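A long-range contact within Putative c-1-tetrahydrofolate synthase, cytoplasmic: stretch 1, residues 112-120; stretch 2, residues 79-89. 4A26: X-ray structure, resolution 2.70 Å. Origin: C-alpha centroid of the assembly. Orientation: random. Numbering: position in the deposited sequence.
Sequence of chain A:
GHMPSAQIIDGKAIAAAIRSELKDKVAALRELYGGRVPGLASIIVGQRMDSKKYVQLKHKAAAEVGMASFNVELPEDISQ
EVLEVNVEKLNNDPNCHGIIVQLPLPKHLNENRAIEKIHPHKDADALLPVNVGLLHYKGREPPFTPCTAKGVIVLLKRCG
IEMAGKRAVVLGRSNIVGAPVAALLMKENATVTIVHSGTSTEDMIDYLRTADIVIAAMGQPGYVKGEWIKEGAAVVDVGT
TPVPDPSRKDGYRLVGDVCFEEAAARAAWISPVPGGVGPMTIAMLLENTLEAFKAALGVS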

# COMPACT_ATOMS: atom_id res chain seq x y z
N ASN A 112 10.17 -7.08 -14.16
CA ASN A 112 8.94 -6.31 -13.95
C ASN A 112 8.04 -6.30 -15.18
O ASN A 112 6.82 -6.35 -15.07
CB ASN A 112 9.27 -4.86 -13.54
CG ASN A 112 9.88 -4.76 -12.16
OD1 ASN A 112 9.66 -5.61 -11.30
ND2 ASN A 112 10.66 -3.71 -11.93
N ARG A 113 8.66 -6.25 -16.36
CA ARG A 113 7.94 -6.26 -17.63
C ARG A 113 7.33 -7.64 -17.93
O ARG A 113 6.22 -7.72 -18.45
CB ARG A 113 8.87 -5.81 -18.77
CG ARG A 113 8.33 -5.98 -20.19
CD ARG A 113 8.90 -4.94 -21.16
NE ARG A 113 9.10 -5.47 -22.51
CZ ARG A 113 8.12 -5.74 -23.38
NH1 ARG A 113 6.84 -5.54 -23.06
NH2 ARG A 113 8.43 -6.22 -24.58
N ALA A 114 8.06 -8.70 -17.59
CA ALA A 114 7.54 -10.06 -17.75
C ALA A 114 6.40 -10.34 -16.78
O ALA A 114 5.47 -11.06 -17.11
CB ALA A 114 8.65 -11.08 -17.55
N ILE A 115 6.48 -9.76 -15.58
CA ILE A 115 5.43 -9.89 -14.57
C ILE A 115 4.17 -9.07 -14.90
O ILE A 115 3.06 -9.47 -14.54
CB ILE A 115 5.95 -9.48 -13.17
CG1 ILE A 115 6.99 -10.48 -12.67
CG2 ILE A 115 4.81 -9.38 -12.18
CD1 ILE A 115 7.90 -9.94 -11.58
N GLU A 116 4.35 -7.94 -15.57
CA GLU A 116 3.22 -7.06 -15.92
C GLU A 116 2.28 -7.75 -16.91
O GLU A 116 1.07 -7.50 -16.90
CB GLU A 116 3.72 -5.72 -16.48
CG GLU A 116 2.96 -4.48 -15.97
CD GLU A 116 3.34 -4.07 -14.54
OE1 GLU A 116 3.93 -4.90 -13.80
OE2 GLU A 116 3.04 -2.92 -14.14
N LYS A 117 2.84 -8.63 -17.75
CA LYS A 117 2.06 -9.44 -18.69
C LYS A 117 1.04 -10.35 -18.02
O LYS A 117 0.02 -10.67 -18.61
CB LYS A 117 2.98 -10.31 -19.56
CG LYS A 117 3.37 -9.69 -20.88
CD LYS A 117 2.30 -9.88 -21.96
CE LYS A 117 2.63 -9.08 -23.22
NZ LYS A 117 1.64 -9.26 -24.32
N ILE A 118 1.34 -10.79 -16.79
CA ILE A 118 0.43 -11.67 -16.07
C ILE A 118 -0.88 -10.94 -15.82
O ILE A 118 -0.89 -9.77 -15.45
CB ILE A 118 1.02 -12.16 -14.73
CG1 ILE A 118 2.27 -13.00 -14.95
CG2 ILE A 118 -0.02 -12.98 -13.96
CD1 ILE A 118 3.09 -13.23 -13.69
N HIS A 119 -1.99 -11.64 -16.03
CA HIS A 119 -3.31 -11.09 -15.76
C HIS A 119 -3.50 -10.95 -14.25
O HIS A 119 -3.19 -11.88 -13.50
CB HIS A 119 -4.40 -11.96 -16.38
CG HIS A 119 -4.65 -11.67 -17.82
ND1 HIS A 119 -5.89 -11.81 -18.41
CD2 HIS A 119 -3.83 -11.20 -18.80
CE1 HIS A 119 -5.82 -11.47 -19.68
NE2 HIS A 119 -4.58 -11.09 -19.94
N PRO A 120 -3.98 -9.78 -13.79
CA PRO A 120 -4.18 -9.52 -12.36
C PRO A 120 -4.84 -10.65 -11.59
O PRO A 120 -4.47 -10.89 -10.43
CB PRO A 120 -5.09 -8.29 -12.36
CG PRO A 120 -4.73 -7.57 -13.60
CD PRO A 120 -4.34 -8.61 -14.61
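Stretch 2 (79-89) SQEVLEVNVEK

Two helical segments that run in nearly the same direction can meet along one stripe of residues, and the contact between residues 79-89 and 112-120 illustrates how much of such a meeting may depend on packing and charge when no direct hydrogen bond crosses it. Stretch 2 enters at Ser79, which occupies the N-cap position without making a side-chain capping bond, and is helical from Gln80 through Lys89 and beyond. Its backbone bonds follow the i to i+4 pattern from the outset, beginning with Leu83 N to Ser79 O at 3.1 Å. Stretch 1 enters as a helix begun earlier in the chain and has an extended backbone by Ile118 and His119. The two axes approach to 9.6 Å with an angle of 27° between their N-to-C directions and a signed crossing angle of -27°, so both chains advance together. The contact buries 504 Å², both sides summed.

Ser79 itself is out of reach. Contact starts with Gln80, whose CA-to-CB bond points toward stretch 1. Its side chain, t at chi1 and p at chi2, brings NE2 to 3.6 Å from the N of Ala114, while its CG lies 3.9 Å from Arg113 NE. Glu81 and Val82 make no contact. Leu83 sets out sideways, yet the end of its side chain comes nearer, and CD2 packs 3.6 Å from Ala114 CB. The alanine methyl thus gives the leucine an apolar partner.

One turn on from Gln80, Glu84 lies at the heart of the register: its CA is 5.9 Å from the CA of Ala114, and it has the largest covered area of any residue in the contact. Its extended side chain, m at chi1 and t at chi2, carries OE1 over one face of the Arg113 guanidinium, 3.2 Å from NH1. This is a salt bridge of charges alone, because the oxygen lies well out of the guanidinium plane and no N-H points at it. The other oxygen, OE2, is 3.0 Å from Arg113 O, but two acceptors cannot form a hydrogen bond. The aliphatic part of Lys117 also packs here, with CG 3.5 Å from Glu84 CD.

Val85 points away and Asn86 is out of reach, its ND2 instead bonding back to Val82 O at 2.6 Å. Val87 restores the apolar theme: its CG1 lies 3.7 Å from Ile118 CG1 and 3.8 Å from Lys117 CB. In the backbone register, Val87 CA is 6.4 Å from Ile118 CA.

Glu88 closes the contact. OE1 is 4.2 Å from Lys117 NZ, near enough for opposite charges to matter but beyond a salt bridge, and OE2 is 4.0 Å from His119 NE2. A water completes the link, donating to Glu88 OE1 at 3.2 Å and to Lys117 O at 2.7 Å. Lys89, out of reach, carries the helix onward.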

# COMPACT_ATOMS: atom_id res chain seq x y z
N SER A 79 14.25 -14.75 -25.88
CA SER A 79 13.78 -13.38 -26.02
C SER A 79 12.82 -12.98 -24.91
O SER A 79 12.12 -13.82 -24.36
CB SER A 79 13.04 -13.21 -27.35
OG SER A 79 13.89 -13.49 -28.45
N GLN A 80 12.78 -11.69 -24.61
CA GLN A 80 11.73 -11.11 -23.78
C GLN A 80 10.37 -11.37 -24.42
O GLN A 80 9.44 -11.81 -23.75
CB GLN A 80 11.95 -9.60 -23.63
CG GLN A 80 10.94 -8.90 -22.72
CD GLN A 80 11.20 -9.16 -21.25
OE1 GLN A 80 12.34 -9.12 -20.79
NE2 GLN A 80 10.13 -9.42 -20.50
N GLU A 81 10.27 -11.09 -25.72
CA GLU A 81 9.02 -11.26 -26.47
C GLU A 81 8.49 -12.68 -26.31
O GLU A 81 7.32 -12.88 -26.00
CB GLU A 81 9.22 -10.94 -27.96
CG GLU A 81 8.06 -10.17 -28.63
CD GLU A 81 6.77 -10.97 -28.76
OE1 GLU A 81 6.09 -11.20 -27.72
OE2 GLU A 81 6.40 -11.36 -29.89
N VAL A 82 9.37 -13.66 -26.49
CA VAL A 82 8.99 -15.07 -26.46
C VAL A 82 8.57 -15.51 -25.05
O VAL A 82 7.62 -16.27 -24.90
CB VAL A 82 10.12 -15.98 -26.99
CG1 VAL A 82 9.75 -17.45 -26.83
CG2 VAL A 82 10.42 -15.66 -28.44
N LEU A 83 9.28 -15.04 -24.03
CA LEU A 83 8.87 -15.27 -22.64
C LEU A 83 7.44 -14.78 -22.43
O LEU A 83 6.59 -15.52 -21.95
CB LEU A 83 9.81 -14.54 -21.67
CG LEU A 83 9.40 -14.53 -20.18
CD1 LEU A 83 9.37 -15.96 -19.64
CD2 LEU A 83 10.34 -13.66 -19.37
N GLU A 84 7.20 -13.53 -22.79
CA GLU A 84 5.89 -12.90 -22.60
C GLU A 84 4.77 -13.62 -23.36
O GLU A 84 3.63 -13.65 -22.89
CB GLU A 84 5.94 -11.43 -23.01
CG GLU A 84 6.75 -10.55 -22.07
CD GLU A 84 6.54 -9.07 -22.31
OE1 GLU A 84 6.25 -8.68 -23.46
OE2 GLU A 84 6.65 -8.30 -21.33
N VAL A 85 5.09 -14.17 -24.52
CA VAL A 85 4.14 -14.97 -25.30
C VAL A 85 3.67 -16.18 -24.48
O VAL A 85 2.48 -16.46 -24.39
CB VAL A 85 4.74 -15.46 -26.64
CG1 VAL A 85 3.98 -16.66 -27.19
CG2 VAL A 85 4.77 -14.32 -27.65
N ASN A 86 4.63 -16.88 -23.88
CA ASN A 86 4.31 -18.02 -23.01
C ASN A 86 3.54 -17.59 -21.77
O ASN A 86 2.69 -18.34 -21.29
CB ASN A 86 5.58 -18.77 -22.59
CG ASN A 86 6.22 -19.51 -23.75
OD1 ASN A 86 5.96 -20.69 -23.95
ND2 ASN A 86 7.03 -18.80 -24.52
N VAL A 87 3.83 -16.40 -21.25
CA VAL A 87 3.06 -15.85 -20.14
C VAL A 87 1.62 -15.59 -20.59
O VAL A 87 0.68 -15.91 -19.87
CB VAL A 87 3.68 -14.55 -19.57
CG1 VAL A 87 2.82 -13.98 -18.45
CG2 VAL A 87 5.10 -14.81 -19.06
N GLU A 88 1.47 -15.03 -21.79
CA GLU A 88 0.14 -14.78 -22.37
C GLU A 88 -0.62 -16.08 -22.63
O GLU A 88 -1.84 -16.14 -22.43
CB GLU A 88 0.26 -13.97 -23.67
CG GLU A 88 -1.07 -13.46 -24.24
CD GLU A 88 -1.77 -12.46 -23.33
OE1 GLU A 88 -1.10 -11.81 -22.50
OE2 GLU A 88 -3.01 -12.31 -23.46
N LYS A 89 0.09 -17.12 -23.07
CA LYS A 89 -0.54 -18.42 -23.28
C LYS A 89 -1.16 -18.93 -21.97
O LYS A 89 -2.29 -19.42 -21.96
CB LYS A 89 0.48 -19.44 -23.80
O HOH W 1 -1.40 -9.42 -20.47